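Local coordinates for protein MgGH51 (Meripilus giganteus, PDB 6ZPV) that probably hydrolyses terminal alpha-L-arabinofuranosyl linkages in arabinose-containing polysaccharides, as a fungal family GH51 alpha-L-arabinofuranosidase, at residues T240-N245 and I313-F318; M287-G292 and R344-G349; F225-G230 and L272-F277. All coordinates share one frame; numbering follows the deposited sequence.

Contact 1 (T240-N245 and I313-F318); sequences TRWQWN and IDQINF. With NAG (2-acetamido-2-deoxy-beta-D-glucopyranose), chain D; NAG (2-acetamido-2-deoxy-beta-D-glucopyranose), chain B.
The glycan-bearing loop 240-245 lies against barrel helix 306-320 chiefly through Trp244, whose indole is covered on one face by the backbone and CB of Gln315. This CB makes a CH-pi contact with the five-membered ring, 4.0 Å from its centroid and 29° off the normal. CG of Trp244 sits between its own backbone N and carbonyl carbon (chi1 77°), and CB of Asn245 covers the centre of the opposite face of the indole. Farther round the ring system, CZ3 of Trp244 reaches CD1 of Phe318 at 3.6 Å, the two rings oblique with planes 37° apart. In the (beta/alpha)8 barrel this helix belongs to the connection between strands 284-289 and 345-348. From it the extended side chain of Gln315 runs on to Trp242: OE1 of Gln315 lies 3.6 Å from CZ3 of Trp242, at the edge of the indole, while NE2 of Gln315 bonds to Ala288 O of the neighbouring strand. A water joins Trp244 N to Gln315 OE1. A second accepts from Trp244 NE1, donates to Asp314 OD2 at 2.7 Å, and meets O6 of the first N-acetylglucosamine, which is linked covalently to Asn245 ND2. Arg241 NH2 donates to O7 of the second sugar at 3.0 Å, and the guanidinium of Arg241 also makes a cation-pi contact with Trp290.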
loop_
_atom_site.group_PDB
_atom_site.type_symbol
_atom_site.label_atom_id
_atom_site.label_comp_id
_atom_site.label_asym_id
_atom_site.label_seq_id
_atom_site.Cartn_x
_atom_site.Cartn_y
_atom_site.Cartn_z
ATOM N N THR A 240 -9.029 16.527 10.186
ATOM C CA THR A 240 -8.588 15.892 8.946
ATOM C C THR A 240 -7.930 14.521 9.161
ATOM O O THR A 240 -7.424 13.949 8.183
ATOM C CB THR A 240 -7.729 16.810 8.086
ATOM O OG1 THR A 240 -6.610 17.273 8.859
ATOM C CG2 THR A 240 -8.530 17.983 7.510
ATOM N N ARG A 241 -8.001 13.986 10.370
ATOM C CA ARG A 241 -7.474 12.650 10.656
ATOM C C ARG A 241 -8.238 11.572 9.856
ATOM O O ARG A 241 -9.373 11.758 9.433
ATOM C CB ARG A 241 -7.628 12.385 12.153
ATOM C CG ARG A 241 -9.066 12.109 12.606
ATOM C CD ARG A 241 -9.177 12.118 14.130
ATOM N NE ARG A 241 -10.482 11.719 14.618
ATOM C CZ ARG A 241 -11.580 12.469 14.639
ATOM N NH1 ARG A 241 -11.530 13.730 14.210
ATOM N NH2 ARG A 241 -12.731 11.944 15.032
ATOM N N TRP A 242 -7.591 10.416 9.715
ATOM C CA TRP A 242 -8.313 9.253 9.154
ATOM C C TRP A 242 -9.360 8.817 10.196
ATOM O O TRP A 242 -9.031 8.712 11.378
ATOM C CB TRP A 242 -7.295 8.173 8.828
ATOM C CG TRP A 242 -7.857 6.946 8.165
ATOM C CD1 TRP A 242 -7.987 6.730 6.830
ATOM C CD2 TRP A 242 -8.363 5.759 8.804
ATOM N NE1 TRP A 242 -8.532 5.514 6.582
ATOM C CE2 TRP A 242 -8.757 4.877 7.760
ATOM C CE3 TRP A 242 -8.446 5.316 10.121
ATOM C CZ2 TRP A 242 -9.258 3.599 8.044
ATOM C CZ3 TRP A 242 -8.942 4.053 10.374
ATOM C CH2 TRP A 242 -9.327 3.194 9.351
ATOM N N GLN A 243 -10.554 8.474 9.726
ATOM C CA GLN A 243 -11.661 7.968 10.561
ATOM C C GLN A 243 -12.227 6.716 9.951
ATOM O O GLN A 243 -12.730 6.762 8.792
ATOM C CB GLN A 243 -12.782 9.023 10.747
ATOM C CG GLN A 243 -12.336 10.281 11.445
ATOM C CD GLN A 243 -13.513 11.167 11.856
ATOM O OE1 GLN A 243 -14.439 10.662 12.508
ATOM N NE2 GLN A 243 -13.471 12.443 11.541
ATOM N N TRP A 244 -12.280 5.630 10.692
ATOM C CA TRP A 244 -12.677 4.342 10.100
ATOM C C TRP A 244 -14.094 4.367 9.529
ATOM O O TRP A 244 -14.345 3.788 8.447
ATOM C CB TRP A 244 -12.608 3.216 11.192
ATOM C CG TRP A 244 -13.726 3.175 12.172
ATOM C CD1 TRP A 244 -13.858 3.918 13.313
ATOM C CD2 TRP A 244 -14.940 2.408 12.042
ATOM N NE1 TRP A 244 -15.096 3.696 13.884
ATOM C CE2 TRP A 244 -15.770 2.789 13.121
ATOM C CE3 TRP A 244 -15.445 1.522 11.073
ATOM C CZ2 TRP A 244 -17.070 2.271 13.255
ATOM C CZ3 TRP A 244 -16.721 1.054 11.215
ATOM C CH2 TRP A 244 -17.544 1.416 12.296
ATOM N N ASN A 245 -15.011 4.994 10.237
ATOM C CA ASN A 245 -16.430 4.883 9.918
ATOM C C ASN A 245 -16.785 5.656 8.651
ATOM O O ASN A 245 -17.745 5.315 7.977
ATOM C CB ASN A 245 -17.306 5.325 11.116
ATOM C CG ASN A 245 -16.834 6.645 11.710
ATOM O OD1 ASN A 245 -15.675 6.768 12.169
ATOM N ND2 ASN A 245 -17.739 7.645 11.691
ATOM N N ILE A 313 -12.002 1.985 19.820
ATOM C CA ILE A 313 -12.721 0.753 20.191
ATOM C C ILE A 313 -13.706 0.337 19.103
ATOM O O ILE A 313 -13.772 -0.849 18.730
ATOM C CB ILE A 313 -13.386 0.940 21.563
ATOM C CG1 ILE A 313 -12.344 1.035 22.669
ATOM C CG2 ILE A 313 -14.369 -0.181 21.842
ATOM C CD1 ILE A 313 -12.871 1.485 23.997
ATOM N N ASP A 314 -14.466 1.306 18.586
ATOM C CA ASP A 314 -15.422 1.032 17.507
ATOM C C ASP A 314 -14.709 0.441 16.294
ATOM O O ASP A 314 -15.190 -0.539 15.706
ATOM C CB ASP A 314 -16.143 2.321 17.111
ATOM C CG ASP A 314 -17.050 2.953 18.139
ATOM O OD1 ASP A 314 -17.421 2.280 19.120
ATOM O OD2 ASP A 314 -17.339 4.167 17.943
ATOM N N GLN A 315 -13.574 1.030 15.912
ATOM C CA GLN A 315 -12.788 0.531 14.771
ATOM C C GLN A 315 -12.396 -0.939 14.942
ATOM O O GLN A 315 -12.527 -1.739 14.033
ATOM C CB GLN A 315 -11.548 1.439 14.644
ATOM C CG GLN A 315 -10.634 1.074 13.481
ATOM C CD GLN A 315 -9.426 1.982 13.417
ATOM O OE1 GLN A 315 -9.489 3.147 13.831
ATOM N NE2 GLN A 315 -8.297 1.456 12.867
ATOM N N ILE A 316 -11.905 -1.252 16.132
ATOM C CA ILE A 316 -11.499 -2.635 16.423
ATOM C C ILE A 316 -12.718 -3.566 16.452
ATOM O O ILE A 316 -12.675 -4.683 15.888
ATOM C CB ILE A 316 -10.659 -2.701 17.700
ATOM C CG1 ILE A 316 -9.343 -1.941 17.525
ATOM C CG2 ILE A 316 -10.438 -4.159 18.114
ATOM C CD1 ILE A 316 -8.594 -1.637 18.806
ATOM N N ASN A 317 -13.826 -3.113 17.036
ATOM C CA ASN A 317 -15.045 -3.947 17.026
ATOM C C ASN A 317 -15.524 -4.216 15.609
ATOM O O ASN A 317 -16.037 -5.298 15.331
ATOM C CB ASN A 317 -16.158 -3.304 17.872
ATOM C CG ASN A 317 -16.013 -3.600 19.356
ATOM O OD1 ASN A 317 -15.416 -4.629 19.691
ATOM N ND2 ASN A 317 -16.587 -2.701 20.171
ATOM N N PHE A 318 -15.396 -3.275 14.688
ATOM C CA PHE A 318 -15.751 -3.537 13.296
ATOM C C PHE A 318 -14.962 -4.765 12.814
ATOM O O PHE A 318 -15.512 -5.603 12.063
ATOM C CB PHE A 318 -15.483 -2.328 12.397
ATOM C CG PHE A 318 -15.896 -2.577 10.968
ATOM C CD1 PHE A 318 -17.213 -2.441 10.584
ATOM C CD2 PHE A 318 -14.977 -3.011 10.005
ATOM C CE1 PHE A 318 -17.627 -2.657 9.293
ATOM C CE2 PHE A 318 -15.388 -3.216 8.688
ATOM C CZ PHE A 318 -16.714 -3.044 8.343
HETATM C C1 NAG D . -17.375 8.887 12.330
HETATM C C2 NAG D . -18.268 10.009 11.832
HETATM C C3 NAG D . -18.018 11.260 12.685
HETATM C C4 NAG D . -18.203 10.947 14.172
HETATM C C5 NAG D . -17.287 9.767 14.557
HETATM C C6 NAG D . -17.490 9.323 16.038
HETATM C C7 NAG D . -19.051 10.127 9.524
HETATM C C8 NAG D . -18.733 10.477 8.114
HETATM N N2 NAG D . -18.074 10.313 10.421
HETATM O O3 NAG D . -18.923 12.334 12.294
HETATM O O4 NAG D . -17.783 12.105 14.913
HETATM O O5 NAG D . -17.652 8.658 13.751
HETATM O O6 NAG D . -16.565 8.254 16.420
HETATM O O7 NAG D . -20.138 9.789 9.844
HETATM C C1 NAG B . -18.718 12.515 15.938
HETATM C C2 NAG B . -18.000 13.453 16.875
HETATM C C3 NAG B . -19.035 13.991 17.918
HETATM C C4 NAG B . -20.291 14.468 17.227
HETATM C C5 NAG B . -20.863 13.534 16.195
HETATM C C6 NAG B . -22.048 14.085 15.367
HETATM C C7 NAG B . -15.679 12.649 17.243
HETATM C C8 NAG B . -14.774 11.782 18.029
HETATM N N2 NAG B . -16.978 12.721 17.596
HETATM O O3 NAG B . -18.409 14.935 18.721
HETATM O O4 NAG B . -21.319 14.688 18.239
HETATM O O5 NAG B . -19.790 13.183 15.300
HETATM O O6 NAG B . -21.461 15.215 14.591
HETATM O O7 NAG B . -15.183 13.141 16.235
HETATM O O HOH W 1 -11.198 5.495 13.344
HETATM O O HOH W 2 -16.745 5.464 15.599
#

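Contact 2 (M287-G292 and R344-G349); sequences MAVWAG and RFVEVG. With SO4 (sulfate ion), chain R.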
loop_
_atom_site.group_PDB
_atom_site.type_symbol
_atom_site.label_atom_id
_atom_site.label_comp_id
_atom_site.label_asym_id
_atom_site.label_seq_id
_atom_site.Cartn_x
_atom_site.Cartn_y
_atom_site.Cartn_z
ATOM N N MET A 287 -2.860 -3.051 12.471
ATOM C CA MET A 287 -3.776 -1.940 12.238
ATOM C C MET A 287 -3.479 -0.785 13.183
ATOM O O MET A 287 -3.441 -0.965 14.401
ATOM C CB MET A 287 -5.210 -2.400 12.418
ATOM C CG MET A 287 -6.217 -1.310 12.102
ATOM S SD MET A 287 -7.945 -1.807 12.180
ATOM C CE MET A 287 -8.125 -1.990 13.943
ATOM N N ALA A 288 -3.290 0.398 12.626
ATOM C CA ALA A 288 -3.078 1.603 13.421
ATOM C C ALA A 288 -4.435 2.242 13.791
ATOM O O ALA A 288 -5.414 2.175 13.049
ATOM C CB ALA A 288 -2.215 2.604 12.705
ATOM N N VAL A 289 -4.408 2.847 14.993
ATOM C CA VAL A 289 -5.487 3.723 15.463
ATOM C C VAL A 289 -4.920 5.115 15.695
ATOM O O VAL A 289 -3.811 5.292 16.191
ATOM C CB VAL A 289 -6.199 3.192 16.718
ATOM C CG1 VAL A 289 -6.918 1.906 16.408
ATOM C CG2 VAL A 289 -5.283 3.014 17.929
ATOM N N TRP A 290 -5.734 6.118 15.365
ATOM C CA TRP A 290 -5.399 7.515 15.648
ATOM C C TRP A 290 -5.334 7.717 17.154
ATOM O O TRP A 290 -6.172 7.169 17.905
ATOM C CB TRP A 290 -6.460 8.406 14.983
ATOM C CG TRP A 290 -6.031 9.853 14.964
ATOM C CD1 TRP A 290 -5.216 10.419 14.018
ATOM C CD2 TRP A 290 -6.377 10.908 15.861
ATOM N NE1 TRP A 290 -4.999 11.736 14.282
ATOM C CE2 TRP A 290 -5.715 12.068 15.413
ATOM C CE3 TRP A 290 -7.256 11.021 16.950
ATOM C CZ2 TRP A 290 -5.874 13.322 16.018
ATOM C CZ3 TRP A 290 -7.436 12.237 17.568
ATOM C CH2 TRP A 290 -6.755 13.395 17.094
ATOM N N ALA A 291 -4.355 8.506 17.611
ATOM C CA ALA A 291 -4.005 8.520 19.052
ATOM C C ALA A 291 -3.952 9.924 19.635
ATOM O O ALA A 291 -3.306 10.110 20.662
ATOM C CB ALA A 291 -2.724 7.759 19.287
ATOM N N GLY A 292 -4.664 10.870 19.072
ATOM C CA GLY A 292 -4.758 12.214 19.681
ATOM C C GLY A 292 -3.726 13.211 19.236
ATOM O O GLY A 292 -3.588 14.265 19.863
ATOM N N ARG A 344 -4.327 -9.357 15.578
ATOM C CA ARG A 344 -3.477 -9.649 16.723
ATOM C C ARG A 344 -2.698 -8.435 17.194
ATOM O O ARG A 344 -2.155 -8.489 18.316
ATOM C CB ARG A 344 -2.495 -10.794 16.411
ATOM C CG ARG A 344 -3.183 -12.093 16.028
ATOM C CD ARG A 344 -2.264 -13.270 16.131
ATOM N NE ARG A 344 -1.163 -13.229 15.219
ATOM C CZ ARG A 344 -0.001 -13.897 15.299
ATOM N NH1 ARG A 344 0.893 -13.809 14.339
ATOM N NH2 ARG A 344 0.273 -14.640 16.343
ATOM N N PHE A 345 -2.550 -7.412 16.354
ATOM C CA PHE A 345 -1.606 -6.299 16.586
ATOM C C PHE A 345 -2.317 -4.970 16.233
ATOM O O PHE A 345 -2.830 -4.844 15.129
ATOM C CB PHE A 345 -0.397 -6.447 15.658
ATOM C CG PHE A 345 0.390 -7.721 15.807
ATOM C CD1 PHE A 345 1.149 -7.959 16.930
ATOM C CD2 PHE A 345 0.269 -8.703 14.864
ATOM C CE1 PHE A 345 1.849 -9.147 17.053
ATOM C CE2 PHE A 345 0.924 -9.922 15.039
ATOM C CZ PHE A 345 1.728 -10.134 16.114
ATOM N N VAL A 346 -2.228 -4.018 17.149
ATOM C CA VAL A 346 -2.736 -2.668 16.939
ATOM C C VAL A 346 -1.634 -1.677 17.286
ATOM O O VAL A 346 -1.006 -1.807 18.375
ATOM C CB VAL A 346 -4.039 -2.368 17.713
ATOM C CG1 VAL A 346 -4.344 -0.886 17.753
ATOM C CG2 VAL A 346 -5.175 -3.193 17.138
ATOM N N GLU A 347 -1.400 -0.723 16.385
ATOM C CA GLU A 347 -0.374 0.302 16.610
ATOM C C GLU A 347 -1.046 1.595 17.072
ATOM O O GLU A 347 -2.046 2.039 16.480
ATOM C CB GLU A 347 0.444 0.498 15.313
ATOM C CG GLU A 347 1.619 1.443 15.476
ATOM C CD GLU A 347 2.683 1.304 14.415
ATOM O OE1 GLU A 347 2.526 0.466 13.516
ATOM O OE2 GLU A 347 3.711 2.082 14.521
ATOM N N VAL A 348 -0.501 2.200 18.138
ATOM C CA VAL A 348 -1.163 3.349 18.783
ATOM C C VAL A 348 -0.511 4.618 18.222
ATOM O O VAL A 348 0.568 5.056 18.699
ATOM C CB VAL A 348 -1.078 3.213 20.304
ATOM C CG1 VAL A 348 -1.716 4.417 20.994
ATOM C CG2 VAL A 348 -1.725 1.911 20.741
ATOM N N GLY A 349 -1.143 5.220 17.217
ATOM C CA GLY A 349 -0.600 6.425 16.593
ATOM C C GLY A 349 0.394 6.108 15.474
ATOM O O GLY A 349 0.473 4.964 15.001
HETATM S S SO4 R . 3.904 -16.116 15.276
HETATM O O1 SO4 R . 3.622 -15.112 14.229
HETATM O O2 SO4 R . 2.745 -16.722 15.859
HETATM O O3 SO4 R . 4.655 -15.396 16.374
HETATM O O4 SO4 R . 4.850 -17.048 14.680
#
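Val289 overlaps Val346 diagonally across the strand pair, CG2 of Val289 lying 4.0 Å from CG1 of Val346 with the two side chains at about a right angle. CG1 of Val346, anti to its backbone N (chi1 166°), also comes to 3.5 Å from Met287 O. Met287 and Val348 point to the same face of the sheet as these valines, where Met287 and Val289 pack on helix 306-320. Ala288 and Glu347 point to the other face, and the carboxylate of Glu347 forms a salt bridge with Arg226. Strands 284-289 and 345-348 are neighbouring parallel strands of the (beta/alpha)8 barrel, the third and fourth in order, and their short segments cross at 34°. Four backbone hydrogen bonds hold them in register. Met287 spans the first two, its N donating to Phe345 O at 3.2 Å and its O accepting from Glu347 N at 2.9 Å. Val289 repeats the pattern with Glu347 O and Gly349 N, each donor lying nearly along the C=O axis of its acceptor. CA of Val346 adds a CA-H...O contact to Met287 O. Beyond the strand ends, CB of Ala291 lies 3.6 Å from Gly349 N and also touches CG1 of Val348. A CB on Gly349 would be tight against Ala291 and jammed against the carbonyl O of Val348, which calls for glycine. At the opposite end, Arg344 hydrogen-bonds through NH1 and NH2 to a sulfate that probably comes from the crystallisation liquor, while its NE forms a salt bridge with Glu284.

Contact 3 (F225-G230 and L272-F277); sequences FRFPGG and LEYLQF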
loop_
_atom_site.group_PDB
_atom_site.type_symbol
_atom_site.label_atom_id
_atom_site.label_comp_id
_atom_site.label_asym_id
_atom_site.label_seq_id
_atom_site.Cartn_x
_atom_site.Cartn_y
_atom_site.Cartn_z
ATOM N N PHE A 225 0.250 -6.821 6.894
ATOM C CA PHE A 225 -0.010 -5.555 6.186
ATOM C C PHE A 225 -0.272 -4.477 7.241
ATOM O O PHE A 225 -1.311 -4.510 7.936
ATOM C CB PHE A 225 -1.203 -5.742 5.239
ATOM C CG PHE A 225 -1.441 -4.664 4.223
ATOM C CD1 PHE A 225 -2.133 -3.498 4.530
ATOM C CD2 PHE A 225 -1.060 -4.814 2.917
ATOM C CE1 PHE A 225 -2.488 -2.586 3.546
ATOM C CE2 PHE A 225 -1.413 -3.921 1.928
ATOM C CZ PHE A 225 -2.148 -2.790 2.249
ATOM N N ARG A 226 0.653 -3.547 7.397
ATOM C CA ARG A 226 0.537 -2.402 8.340
ATOM C C ARG A 226 -0.237 -1.290 7.634
ATOM O O ARG A 226 0.096 -0.923 6.475
ATOM C CB ARG A 226 1.931 -1.916 8.755
ATOM C CG ARG A 226 1.909 -0.809 9.766
ATOM C CD ARG A 226 3.216 -0.025 9.802
ATOM N NE ARG A 226 3.190 1.087 10.753
ATOM C CZ ARG A 226 3.846 2.238 10.584
ATOM N NH1 ARG A 226 4.704 2.382 9.564
ATOM N NH2 ARG A 226 3.615 3.239 11.418
ATOM N N PHE A 227 -1.276 -0.733 8.255
ATOM C CA PHE A 227 -2.151 0.243 7.581
ATOM C C PHE A 227 -2.979 0.931 8.634
ATOM O O PHE A 227 -3.137 0.380 9.749
ATOM C CB PHE A 227 -3.050 -0.471 6.565
ATOM C CG PHE A 227 -4.274 -1.130 7.161
ATOM C CD1 PHE A 227 -4.154 -2.207 7.992
ATOM C CD2 PHE A 227 -5.520 -0.546 6.973
ATOM C CE1 PHE A 227 -5.261 -2.721 8.630
ATOM C CE2 PHE A 227 -6.618 -1.069 7.603
ATOM C CZ PHE A 227 -6.496 -2.145 8.457
ATOM N N PRO A 228 -3.638 2.077 8.364
ATOM C CA PRO A 228 -3.604 2.852 7.115
ATOM C C PRO A 228 -2.512 3.912 7.081
ATOM O O PRO A 228 -2.463 4.726 6.138
ATOM C CB PRO A 228 -4.986 3.480 7.072
ATOM C CG PRO A 228 -5.261 3.772 8.531
ATOM C CD PRO A 228 -4.718 2.551 9.242
ATOM N N GLY A 229 -1.604 3.906 8.049
ATOM C CA GLY A 229 -0.434 4.760 8.011
ATOM C C GLY A 229 0.336 4.626 9.295
ATOM O O GLY A 229 -0.106 3.943 10.225
ATOM N N GLY A 230 1.543 5.237 9.367
ATOM C CA GLY A 230 2.045 6.194 8.412
ATOM C C GLY A 230 1.422 7.584 8.655
ATOM O O GLY A 230 0.379 7.728 9.282
ATOM N N LEU A 272 -13.222 -2.167 5.186
ATOM C CA LEU A 272 -13.616 -3.517 4.768
ATOM C C LEU A 272 -12.827 -3.956 3.539
ATOM O O LEU A 272 -12.564 -5.172 3.403
ATOM C CB LEU A 272 -15.114 -3.612 4.534
ATOM C CG LEU A 272 -15.674 -5.001 4.370
ATOM C CD1 LEU A 272 -15.417 -5.901 5.579
ATOM C CD2 LEU A 272 -17.167 -4.945 4.108
ATOM N N GLU A 273 -12.508 -3.066 2.613
ATOM C CA GLU A 273 -11.709 -3.452 1.435
ATOM C C GLU A 273 -10.319 -3.916 1.858
ATOM O O GLU A 273 -9.794 -4.916 1.331
ATOM C CB GLU A 273 -11.649 -2.336 0.418
ATOM C CG GLU A 273 -12.994 -1.974 -0.237
ATOM C CD GLU A 273 -13.950 -1.132 0.570
ATOM O OE1 GLU A 273 -13.438 -0.428 1.485
ATOM O OE2 GLU A 273 -15.151 -1.123 0.282
ATOM N N TYR A 274 -9.709 -3.220 2.821
ATOM C CA TYR A 274 -8.422 -3.681 3.379
ATOM C C TYR A 274 -8.570 -5.103 3.946
ATOM O O TYR A 274 -7.775 -5.985 3.616
ATOM C CB TYR A 274 -7.926 -2.692 4.463
ATOM C CG TYR A 274 -7.335 -1.394 4.017
ATOM C CD1 TYR A 274 -6.107 -1.373 3.370
ATOM C CD2 TYR A 274 -7.918 -0.167 4.320
ATOM C CE1 TYR A 274 -5.456 -0.182 3.051
ATOM C CE2 TYR A 274 -7.302 1.023 3.978
ATOM C CZ TYR A 274 -6.073 1.020 3.339
ATOM O OH TYR A 274 -5.380 2.176 3.048
ATOM N N LEU A 275 -9.541 -5.274 4.832
ATOM C CA LEU A 275 -9.679 -6.560 5.510
ATOM C C LEU A 275 -9.956 -7.712 4.541
ATOM O O LEU A 275 -9.369 -8.802 4.710
ATOM C CB LEU A 275 -10.788 -6.477 6.573
ATOM C CG LEU A 275 -10.527 -5.493 7.710
ATOM C CD1 LEU A 275 -11.773 -5.264 8.533
ATOM C CD2 LEU A 275 -9.384 -5.981 8.587
ATOM N N GLN A 276 -10.757 -7.460 3.517
ATOM C CA GLN A 276 -11.042 -8.499 2.512
ATOM C C GLN A 276 -9.739 -8.857 1.778
ATOM O O GLN A 276 -9.517 -10.040 1.463
ATOM C CB GLN A 276 -12.135 -8.043 1.542
ATOM C CG GLN A 276 -12.589 -9.147 0.623
ATOM C CD GLN A 276 -13.145 -10.347 1.382
ATOM O OE1 GLN A 276 -14.194 -10.204 2.046
ATOM N NE2 GLN A 276 -12.537 -11.525 1.237
ATOM N N PHE A 277 -8.907 -7.875 1.466
ATOM C CA PHE A 277 -7.625 -8.166 0.797
ATOM C C PHE A 277 -6.738 -9.040 1.676
ATOM O O PHE A 277 -6.077 -9.968 1.181
ATOM C CB PHE A 277 -6.914 -6.847 0.487
ATOM C CG PHE A 277 -5.597 -7.005 -0.219
ATOM C CD1 PHE A 277 -5.515 -7.724 -1.407
ATOM C CD2 PHE A 277 -4.466 -6.366 0.243
ATOM C CE1 PHE A 277 -4.312 -7.867 -2.072
ATOM C CE2 PHE A 277 -3.273 -6.480 -0.454
ATOM C CZ PHE A 277 -3.210 -7.172 -1.612
#
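Ring against ring is the main interaction here, and Phe227 and Tyr274 make the closest pair. CD2 of Phe227 sits over the centre of the Tyr274 ring, 3.6 Å from Tyr274 CG. The planes are 40° apart, an oblique pairing, and the side chains slide past each other in opposite directions. CB of Phe227 points toward the helix, and CG of Phe227 lies between its backbone N and carbonyl carbon (chi1 81°). Phe225 and Phe277 form an offset edge-to-face pair instead: the edge of Phe277 addresses the face of Phe225, with centroids 6.0 Å apart and planes at 83°. Their nearest atoms are Phe225 CE2 and Phe277 CE2, at 4.0 Å.

An apolar contact adds to these pairs: CE1 of Phe225 lies 3.8 Å from CD1 of Tyr274, the side chains crossing at about a right angle. In van der Waals packing, CB of Pro228 comes to 4.2 Å from Tyr274 OH. An alanine in place of Tyr274 would probably leave CD2 of Phe227 without the ring beneath it and open a gap beside CE1 of Phe225, between strand and helix. Strand 224-227 and helix 271-281, separated by a long connection, belong to the beta-alpha-beta unit completed by strand 284-289, within the (beta/alpha)8 barrel. The two segments run almost antiparallel, their axes 10.8 Å apart, a separation bridged by the aromatic side chains. Phe278, from the same helix, meets both Phe225 and Phe227.

No hydrogen bond joins the two segments. Arg226, which separates the two phenylalanines in sequence, forms a salt bridge with Glu429. Past Phe227 the chain leaves the strand through cis peptide bonds before Pro228 and before Gly230.

In the fold
All three contacts fall in one part of the (beta/alpha)8 barrel, their centres 10 to 12 Å apart. Contact 3 closes before contact 2 opens, whereas contact 1 alternates along the chain with each of them. Strands 224-227, 284-289 and 345-348 are successive neighbours in the parallel sheet, so contacts 3 and 2 share it: Ala288 N bonds to Phe227 O, and the Arg226-Glu347 pair spans the middle strand. Helices 271-281 and 306-320 cover this part of the sheet and touch through Phe318, Leu272 and Leu275. Contact 1 joins the glycosylated loop to the barrel wall, with Trp242 resting on Pro228. Together they build one sector of the barrel that forms the catalytic domain in GH51 enzymes.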